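Local structure of alpha-galactosidase (Thermus thermophilus, 6LCJ) at residues Tyr464-Gly469 with Val473-Leu478; Leu420-Ala425 with Lys445-Ala450; Val403-Phe406 with Phe410-Leu413. The protein probably hydrolyses terminal alpha-linked galactose units from galactosides, working as a glycoside hydrolase family 36 enzyme assembled into a hexamer. One frame throughout, in Å; residues are numbered along the deposited sequence.

Contact 1 of 3, residues Tyr464-Gly469 with Val473-Leu478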
loop_
_atom_site.group_PDB
_atom_site.type_symbol
_atom_site.label_atom_id
_atom_site.label_comp_id
_atom_site.label_asym_id
_atom_site.label_seq_id
_atom_site.Cartn_x
_atom_site.Cartn_y
_atom_site.Cartn_z
ATOM N N TYR E 464 -6.067 -33.194 33.120
ATOM C CA TYR E 464 -7.448 -32.776 32.919
ATOM C C TYR E 464 -8.437 -33.752 33.540
ATOM O O TYR E 464 -9.633 -33.696 33.238
ATOM C CB TYR E 464 -7.728 -32.589 31.428
ATOM C CG TYR E 464 -6.665 -31.736 30.796
ATOM C CD1 TYR E 464 -6.506 -30.402 31.178
ATOM C CD2 TYR E 464 -5.781 -32.264 29.868
ATOM C CE1 TYR E 464 -5.514 -29.609 30.628
ATOM C CE2 TYR E 464 -4.786 -31.481 29.304
ATOM C CZ TYR E 464 -4.650 -30.154 29.689
ATOM O OH TYR E 464 -3.655 -29.371 29.130
ATOM N N ARG E 465 -7.968 -34.632 34.414
ATOM C CA ARG E 465 -8.817 -35.635 35.034
ATOM C C ARG E 465 -8.712 -35.501 36.540
ATOM O O ARG E 465 -7.618 -35.588 37.103
ATOM C CB ARG E 465 -8.426 -37.040 34.582
ATOM C CG ARG E 465 -8.084 -37.148 33.096
ATOM C CD ARG E 465 -8.514 -38.496 32.513
ATOM N NE ARG E 465 -8.594 -39.550 33.526
ATOM C CZ ARG E 465 -7.542 -40.162 34.070
ATOM N NH1 ARG E 465 -6.308 -39.821 33.698
ATOM N NH2 ARG E 465 -7.725 -41.103 34.995
ATOM N N PHE E 466 -9.842 -35.281 37.185
ATOM C CA PHE E 466 -9.904 -35.241 38.631
ATOM C C PHE E 466 -10.857 -36.322 39.106
ATOM O O PHE E 466 -11.705 -36.811 38.352
ATOM C CB PHE E 466 -10.360 -33.870 39.134
ATOM C CG PHE E 466 -9.467 -32.746 38.699
ATOM C CD1 PHE E 466 -9.431 -32.341 37.371
ATOM C CD2 PHE E 466 -8.660 -32.097 39.613
ATOM C CE1 PHE E 466 -8.600 -31.326 36.965
ATOM C CE2 PHE E 466 -7.837 -31.068 39.211
ATOM C CZ PHE E 466 -7.802 -30.685 37.884
ATOM N N ARG E 467 -10.684 -36.713 40.354
ATOM C CA ARG E 467 -11.643 -37.561 41.038
ATOM C C ARG E 467 -12.219 -36.727 42.167
ATOM O O ARG E 467 -11.512 -36.404 43.126
ATOM C CB ARG E 467 -11.002 -38.848 41.549
ATOM C CG ARG E 467 -11.980 -40.012 41.568
ATOM C CD ARG E 467 -11.281 -41.365 41.518
ATOM N NE ARG E 467 -10.998 -41.890 42.854
ATOM C CZ ARG E 467 -11.929 -42.300 43.715
ATOM N NH1 ARG E 467 -13.218 -42.249 43.391
ATOM N NH2 ARG E 467 -11.570 -42.768 44.906
ATOM N N VAL E 468 -13.489 -36.355 42.027
ATOM C CA VAL E 468 -14.205 -35.527 42.994
ATOM C C VAL E 468 -15.141 -36.444 43.760
ATOM O O VAL E 468 -16.039 -37.057 43.165
ATOM C CB VAL E 468 -14.978 -34.387 42.310
ATOM C CG1 VAL E 468 -15.585 -33.449 43.347
ATOM C CG2 VAL E 468 -14.071 -33.615 41.359
ATOM N N GLY E 469 -14.934 -36.536 45.077
ATOM C CA GLY E 469 -15.513 -37.613 45.859
ATOM C C GLY E 469 -15.241 -38.940 45.180
ATOM O O GLY E 469 -14.081 -39.305 44.961
ATOM N N VAL E 473 -14.085 -36.692 36.881
ATOM C CA VAL E 473 -14.444 -35.561 36.025
ATOM C C VAL E 473 -13.343 -35.362 34.991
ATOM O O VAL E 473 -12.166 -35.221 35.346
ATOM C CB VAL E 473 -14.655 -34.276 36.845
ATOM C CG1 VAL E 473 -15.354 -33.208 36.014
ATOM C CG2 VAL E 473 -15.435 -34.572 38.123
ATOM N N ASP E 474 -13.728 -35.329 33.720
ATOM C CA ASP E 474 -12.799 -35.218 32.599
ATOM C C ASP E 474 -12.978 -33.854 31.937
ATOM O O ASP E 474 -14.090 -33.494 31.537
ATOM C CB ASP E 474 -13.039 -36.350 31.596
ATOM C CG ASP E 474 -11.968 -36.426 30.513
ATOM O OD1 ASP E 474 -10.951 -35.711 30.611
ATOM O OD2 ASP E 474 -12.142 -37.221 29.557
ATOM N N TYR E 475 -11.886 -33.099 31.821
ATOM C CA TYR E 475 -11.927 -31.770 31.227
ATOM C C TYR E 475 -11.308 -31.703 29.839
ATOM O O TYR E 475 -11.503 -30.695 29.150
ATOM C CB TYR E 475 -11.198 -30.747 32.117
ATOM C CG TYR E 475 -11.858 -30.423 33.439
ATOM C CD1 TYR E 475 -11.639 -31.228 34.551
ATOM C CD2 TYR E 475 -12.657 -29.289 33.589
ATOM C CE1 TYR E 475 -12.216 -30.942 35.763
ATOM C CE2 TYR E 475 -13.238 -28.988 34.808
ATOM C CZ TYR E 475 -13.008 -29.824 35.897
ATOM O OH TYR E 475 -13.571 -29.564 37.126
ATOM N N ALA E 476 -10.560 -32.726 29.419
ATOM C CA ALA E 476 -9.817 -32.637 28.162
ATOM C C ALA E 476 -10.670 -32.253 26.950
ATOM O O ALA E 476 -10.178 -31.464 26.121
ATOM C CB ALA E 476 -9.073 -33.954 27.905
ATOM N N PRO E 477 -11.913 -32.747 26.777
ATOM C CA PRO E 477 -12.721 -32.306 25.623
ATOM C C PRO E 477 -12.799 -30.796 25.403
ATOM O O PRO E 477 -12.786 -30.366 24.243
ATOM C CB PRO E 477 -14.102 -32.896 25.941
ATOM C CG PRO E 477 -13.791 -34.158 26.651
ATOM C CD PRO E 477 -12.553 -33.887 27.468
ATOM N N LEU E 478 -12.879 -29.976 26.464
ATOM C CA LEU E 478 -13.059 -28.532 26.287
ATOM C C LEU E 478 -11.831 -27.835 25.714
ATOM O O LEU E 478 -11.943 -26.688 25.263
ATOM C CB LEU E 478 -13.430 -27.856 27.608
ATOM C CG LEU E 478 -12.395 -27.661 28.726
ATOM C CD1 LEU E 478 -11.830 -26.249 28.764
ATOM C CD2 LEU E 478 -13.048 -27.977 30.056
#
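With CG anti to the carbonyl carbon in both Phe-466 (chi1 -59°) and Tyr-475 (chi1 -69°), the two rings lean together and cross steeply, their planes at 79°. Phe-466 CD1 lies 3.5 Å from Tyr-475 CE1. Beneath them runs an antiparallel hairpin. Phe-466 and Val-473 form a hydrogen-bonded pair, Phe-466 N giving to Val-473 O at 3.0 Å and Val-473 N to Phe-466 O at 2.8 Å. Tyr-475 N donates a hydrogen bond to Tyr-464 O at 2.7 Å. On the face carrying Phe-466 and Val-473, the beta-branched Val-468 and Val-473 meet through their CG2 atoms, 3.6 Å apart. The face carrying Arg-465 and Asp-474 is polar: Arg-465 NE is salt-bridged to Glu-472, while Asp-474 OD1 accepts from Ala-476 N at 3.2 Å, an Asx turn where the strand gives way to a 3-10 segment. Tyr-475 suits a buried place with one polar need, as its OH bonds to Leu-420 O of helix 415-428. With an alanine at Tyr-475, Leu-420 O would probably lose its hydroxyl partner and the Phe-466 ring one of its aromatic neighbours. The chemistry is thus two-sided, apolar toward the helices and charged on the other face.

Contact 2 of 3, residues Leu420-Ala425 with Lys445-Ala450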
loop_
_atom_site.group_PDB
_atom_site.type_symbol
_atom_site.label_atom_id
_atom_site.label_comp_id
_atom_site.label_asym_id
_atom_site.label_seq_id
_atom_site.Cartn_x
_atom_site.Cartn_y
_atom_site.Cartn_z
ATOM N N LEU E 420 -18.555 -28.977 36.108
ATOM C CA LEU E 420 -17.123 -28.762 35.899
ATOM C C LEU E 420 -16.601 -27.615 36.762
ATOM O O LEU E 420 -15.522 -27.714 37.362
ATOM C CB LEU E 420 -16.846 -28.472 34.424
ATOM C CG LEU E 420 -17.300 -29.499 33.392
ATOM C CD1 LEU E 420 -16.970 -28.979 32.006
ATOM C CD2 LEU E 420 -16.637 -30.825 33.640
ATOM N N GLN E 421 -17.353 -26.511 36.818
ATOM C CA GLN E 421 -16.976 -25.388 37.656
ATOM C C GLN E 421 -17.043 -25.760 39.133
ATOM O O GLN E 421 -16.123 -25.456 39.899
ATOM C CB GLN E 421 -17.876 -24.188 37.322
ATOM C CG GLN E 421 -17.596 -22.872 38.070
ATOM C CD GLN E 421 -16.208 -22.317 37.821
ATOM O OE1 GLN E 421 -15.443 -22.850 37.014
ATOM N NE2 GLN E 421 -15.877 -21.214 38.509
ATOM N N GLU E 422 -18.105 -26.440 39.549
ATOM C CA GLU E 422 -18.218 -26.831 40.951
ATOM C C GLU E 422 -17.036 -27.689 41.398
ATOM O O GLU E 422 -16.532 -27.529 42.518
ATOM C CB GLU E 422 -19.531 -27.570 41.173
ATOM C CG GLU E 422 -19.889 -27.737 42.622
ATOM C CD GLU E 422 -20.920 -28.813 42.824
ATOM O OE1 GLU E 422 -22.118 -28.500 42.682
ATOM O OE2 GLU E 422 -20.543 -29.972 43.119
ATOM N N ALA E 423 -16.573 -28.598 40.533
ATOM C CA ALA E 423 -15.467 -29.482 40.898
ATOM C C ALA E 423 -14.177 -28.702 41.147
ATOM O O ALA E 423 -13.405 -29.044 42.051
ATOM C CB ALA E 423 -15.257 -30.530 39.808
ATOM N N LEU E 424 -13.924 -27.654 40.356
ATOM C CA LEU E 424 -12.726 -26.846 40.577
ATOM C C LEU E 424 -12.799 -26.047 41.875
ATOM O O LEU E 424 -11.761 -25.805 42.500
ATOM C CB LEU E 424 -12.484 -25.909 39.392
ATOM C CG LEU E 424 -11.931 -26.556 38.118
ATOM C CD1 LEU E 424 -11.321 -25.499 37.231
ATOM C CD2 LEU E 424 -10.923 -27.641 38.428
ATOM N N ALA E 425 -13.995 -25.630 42.304
ATOM C CA ALA E 425 -14.128 -25.031 43.632
ATOM C C ALA E 425 -13.789 -26.035 44.732
ATOM O O ALA E 425 -13.112 -25.695 45.708
ATOM C CB ALA E 425 -15.541 -24.484 43.837
ATOM N N LYS E 445 -31.363 -25.141 46.163
ATOM C CA LYS E 445 -31.015 -24.676 47.501
ATOM C C LYS E 445 -30.290 -25.752 48.284
ATOM O O LYS E 445 -29.293 -25.474 48.966
ATOM C CB LYS E 445 -32.275 -24.259 48.252
ATOM C CG LYS E 445 -32.868 -22.974 47.765
ATOM C CD LYS E 445 -33.893 -22.419 48.738
ATOM C CE LYS E 445 -34.911 -21.595 47.984
ATOM N NZ LYS E 445 -34.944 -20.220 48.519
ATOM N N GLY E 446 -30.802 -26.986 48.226
ATOM C CA GLY E 446 -30.160 -28.076 48.933
ATOM C C GLY E 446 -28.775 -28.360 48.399
ATOM O O GLY E 446 -27.850 -28.643 49.163
ATOM N N ARG E 447 -28.605 -28.275 47.080
ATOM C CA ARG E 447 -27.284 -28.505 46.513
ATOM C C ARG E 447 -26.300 -27.438 46.955
ATOM O O ARG E 447 -25.150 -27.755 47.273
ATOM C CB ARG E 447 -27.367 -28.583 44.999
ATOM C CG ARG E 447 -27.588 -30.000 44.556
ATOM C CD ARG E 447 -27.904 -30.089 43.111
ATOM N NE ARG E 447 -26.744 -29.815 42.280
ATOM C CZ ARG E 447 -26.683 -28.819 41.411
ATOM N NH1 ARG E 447 -27.727 -28.002 41.266
ATOM N NH2 ARG E 447 -25.580 -28.643 40.690
ATOM N N LEU E 448 -26.740 -26.173 47.003
ATOM C CA LEU E 448 -25.858 -25.094 47.433
ATOM C C LEU E 448 -25.404 -25.291 48.878
ATOM O O LEU E 448 -24.215 -25.149 49.187
ATOM C CB LEU E 448 -26.552 -23.739 47.266
ATOM C CG LEU E 448 -25.823 -22.525 47.884
ATOM C CD1 LEU E 448 -24.398 -22.323 47.282
ATOM C CD2 LEU E 448 -26.659 -21.240 47.801
ATOM N N GLU E 449 -26.324 -25.646 49.775
ATOM C CA GLU E 449 -25.928 -25.857 51.165
ATOM C C GLU E 449 -24.978 -27.044 51.315
ATOM O O GLU E 449 -23.996 -26.962 52.058
ATOM C CB GLU E 449 -27.160 -26.035 52.054
ATOM C CG GLU E 449 -26.836 -26.037 53.555
ATOM C CD GLU E 449 -25.948 -24.855 54.032
ATOM O OE1 GLU E 449 -25.901 -23.776 53.385
ATOM O OE2 GLU E 449 -25.293 -25.005 55.086
ATOM N N ALA E 450 -25.246 -28.159 50.635
ATOM C CA ALA E 450 -24.302 -29.268 50.721
ATOM C C ALA E 450 -22.939 -28.886 50.148
ATOM O O ALA E 450 -21.904 -29.364 50.625
ATOM C CB ALA E 450 -24.865 -30.502 50.018
#
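Helices 415-428 and 442-453, which precede and follow the eighth parallel strand of the barrel, 431-433, meet here through one pair of charged side chains, Glu-422 and Arg-447. The backbones stay well apart in these segments: the closest CA atoms, those of Glu-422 and Leu-448, are 10.2 Å from each other, so the contact between the two segments falls to two long side chains. Glu-422 spans the distance as an extended chain, its CG anti to the backbone N (chi1 -167°), which carries the carboxylate out from its helix. Arg-447 runs to meet it and bends at chi3 (72°), so that its guanidinium turns toward the acid. Glu-422 OE1 and Arg-447 NH2 end up 4.0 Å apart. This is a long salt bridge of charges alone: the oxygen stands well out of the guanidinium plane, and no N-H points at it. The carboxylate and guanidinium planes are inclined by 36°, and the two chains cross at a slant. Arg-447 also has a weak, long ion pair from NH1 to Glu-443, one turn back in its own helix, so its charge is probably shared between two acids. Both residues are partly exposed, where such a loose pairing probably costs little desolvation. Aromatic side chains pack beside the pair: Phe-406 touches both Glu-422 and Arg-447, and Phe-451 of helix 442-453 packs on Glu-422 and Ala-425. A long surface ion pair with aromatic packing beside it thus links the helices that precede and follow one strand, consistent with the outer helical layer of a TIM barrel.

Contact 3 of 3, residues Val403-Phe406 with Phe410-Leu413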
loop_
_atom_site.group_PDB
_atom_site.type_symbol
_atom_site.label_atom_id
_atom_site.label_comp_id
_atom_site.label_asym_id
_atom_site.label_seq_id
_atom_site.Cartn_x
_atom_site.Cartn_y
_atom_site.Cartn_z
ATOM N N VAL E 403 -16.917 -17.820 40.491
ATOM C CA VAL E 403 -18.075 -18.348 41.219
ATOM C C VAL E 403 -18.612 -19.641 40.611
ATOM O O VAL E 403 -18.282 -20.011 39.476
ATOM C CB VAL E 403 -19.197 -17.292 41.318
ATOM C CG1 VAL E 403 -18.639 -15.990 41.835
ATOM C CG2 VAL E 403 -19.871 -17.107 39.964
ATOM N N VAL E 404 -19.442 -20.331 41.385
ATOM C CA VAL E 404 -20.122 -21.553 40.975
ATOM C C VAL E 404 -21.590 -21.215 40.792
ATOM O O VAL E 404 -22.189 -20.558 41.650
ATOM C CB VAL E 404 -19.952 -22.671 42.020
ATOM C CG1 VAL E 404 -20.489 -23.990 41.490
ATOM C CG2 VAL E 404 -18.505 -22.796 42.427
ATOM N N TYR E 405 -22.167 -21.655 39.686
ATOM C CA TYR E 405 -23.599 -21.517 39.495
ATOM C C TYR E 405 -24.298 -22.767 40.005
ATOM O O TYR E 405 -23.808 -23.887 39.824
ATOM C CB TYR E 405 -23.952 -21.289 38.021
ATOM C CG TYR E 405 -23.449 -19.982 37.457
ATOM C CD1 TYR E 405 -24.206 -18.821 37.542
ATOM C CD2 TYR E 405 -22.207 -19.914 36.831
ATOM C CE1 TYR E 405 -23.729 -17.618 37.018
ATOM C CE2 TYR E 405 -21.726 -18.725 36.297
ATOM C CZ TYR E 405 -22.481 -17.585 36.396
ATOM O OH TYR E 405 -21.995 -16.421 35.853
ATOM N N PHE E 406 -25.435 -22.560 40.662
ATOM C CA PHE E 406 -26.400 -23.611 40.947
ATOM C C PHE E 406 -27.761 -23.339 40.340
ATOM O O PHE E 406 -28.486 -24.277 40.025
ATOM C CB PHE E 406 -26.559 -23.803 42.460
ATOM C CG PHE E 406 -25.306 -24.255 43.133
ATOM C CD1 PHE E 406 -24.379 -23.322 43.585
ATOM C CD2 PHE E 406 -25.038 -25.606 43.285
ATOM C CE1 PHE E 406 -23.218 -23.728 44.186
ATOM C CE2 PHE E 406 -23.884 -26.026 43.890
ATOM C CZ PHE E 406 -22.966 -25.093 44.350
ATOM N N PHE E 410 -32.138 -17.600 34.858
ATOM C CA PHE E 410 -31.217 -16.521 34.507
ATOM C C PHE E 410 -29.805 -17.059 34.314
ATOM O O PHE E 410 -28.833 -16.530 34.856
ATOM C CB PHE E 410 -31.259 -15.420 35.562
ATOM C CG PHE E 410 -32.643 -14.919 35.815
ATOM C CD1 PHE E 410 -33.357 -14.289 34.795
ATOM C CD2 PHE E 410 -33.257 -15.124 37.044
ATOM C CE1 PHE E 410 -34.650 -13.844 35.002
ATOM C CE2 PHE E 410 -34.554 -14.682 37.264
ATOM C CZ PHE E 410 -35.251 -14.036 36.241
ATOM N N ASN E 411 -29.709 -18.142 33.541
ATOM C CA ASN E 411 -28.454 -18.853 33.339
ATOM C C ASN E 411 -28.643 -19.749 32.127
ATOM O O ASN E 411 -29.683 -20.385 31.996
ATOM C CB ASN E 411 -28.074 -19.658 34.596
ATOM C CG ASN E 411 -26.734 -20.347 34.468
ATOM O OD1 ASN E 411 -26.024 -20.142 33.487
ATOM N ND2 ASN E 411 -26.385 -21.189 35.457
ATOM N N LEU E 412 -27.676 -19.758 31.217
ATOM C CA LEU E 412 -27.764 -20.602 30.036
ATOM C C LEU E 412 -26.947 -21.869 30.170
ATOM O O LEU E 412 -26.974 -22.704 29.261
ATOM C CB LEU E 412 -27.295 -19.857 28.785
ATOM C CG LEU E 412 -28.030 -18.594 28.372
ATOM C CD1 LEU E 412 -27.495 -18.129 27.012
ATOM C CD2 LEU E 412 -29.551 -18.825 28.368
ATOM N N LEU E 413 -26.221 -22.025 31.271
ATOM C CA LEU E 413 -25.299 -23.138 31.414
ATOM C C LEU E 413 -26.048 -24.451 31.613
ATOM O O LEU E 413 -27.104 -24.505 32.251
ATOM C CB LEU E 413 -24.372 -22.885 32.592
ATOM C CG LEU E 413 -23.285 -21.850 32.332
ATOM C CD1 LEU E 413 -22.621 -21.481 33.642
ATOM C CD2 LEU E 413 -22.292 -22.414 31.341
#
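Tyr-405 meets Asn-411 and Leu-413 inside one loop, the excursion that leaves barrel strand 398-400 and returns as helix 415-428. Neither segment has regular secondary structure, and no hydrogen bond passes between them; side chains do the joining. Asn-411 is placed by its first torsion, CG anti to the backbone N at chi1 -176°, which brings its amide beside the tyrosine. Its ND2 lies 3.5 Å from Tyr-405 CB and 3.8 Å from Tyr-405 CG, approaching the ring at a slant, with amide and ring planes 39° apart. The amide is held by polar bonds at both ends. OD1 accepts from Leu-413 N at 2.9 Å, the donor standing 62° above the carbonyl plane, and this closes an Asx turn; ND2 bonds to Arg-407 O in the linking segment. Asparagine suits the place because it can offer an acceptor and a donor at once. Leu-413, whose N closes the turn, has its side chain directed to the tyrosine, whose own side chain it crosses nearly at a right angle. Leu-413 CD1 comes to 3.6 Å from Tyr-405 CD2 and 3.9 Å from Tyr-405 CE2, one methyl of the branched leucine against the CD2-CE2 side of the ring, approached obliquely. Tyr-405 is covered further by Pro-361 and by Tyr-167 of helix 166-169. In the same loop, Phe-410 makes backbone hydrogen bonds to a second subunit and packs on Leu-413 of that subunit. The arrangement is a loop joining a TIM-barrel strand to the next helix, with an Asx turn at its bend and, here, a part in a subunit interface.

Overall arrangement
The three contacts follow one another along the chain as contact 3, contact 2 and contact 1, and helix 415-428 connects them. Contact 2 lies between the others, its centre 11 Å from that of contact 3 and 15 Å from that of contact 1. Contacts 1 and 3 do not touch, their nearest atoms being about 10 Å apart. On one side of the helix, Gln-421 NE2 bonds to Val-403 O at 2.9 Å; on another, Leu-420 CD2 packs 3.6 Å from Val-473 CG1. The C-terminal hairpin thus packs on a helix of the outer layer, and the loop after strand 398-400 on the same helix. Contact 3 follows the C-terminal end of a barrel strand, the end where TIM-barrel active sites lie.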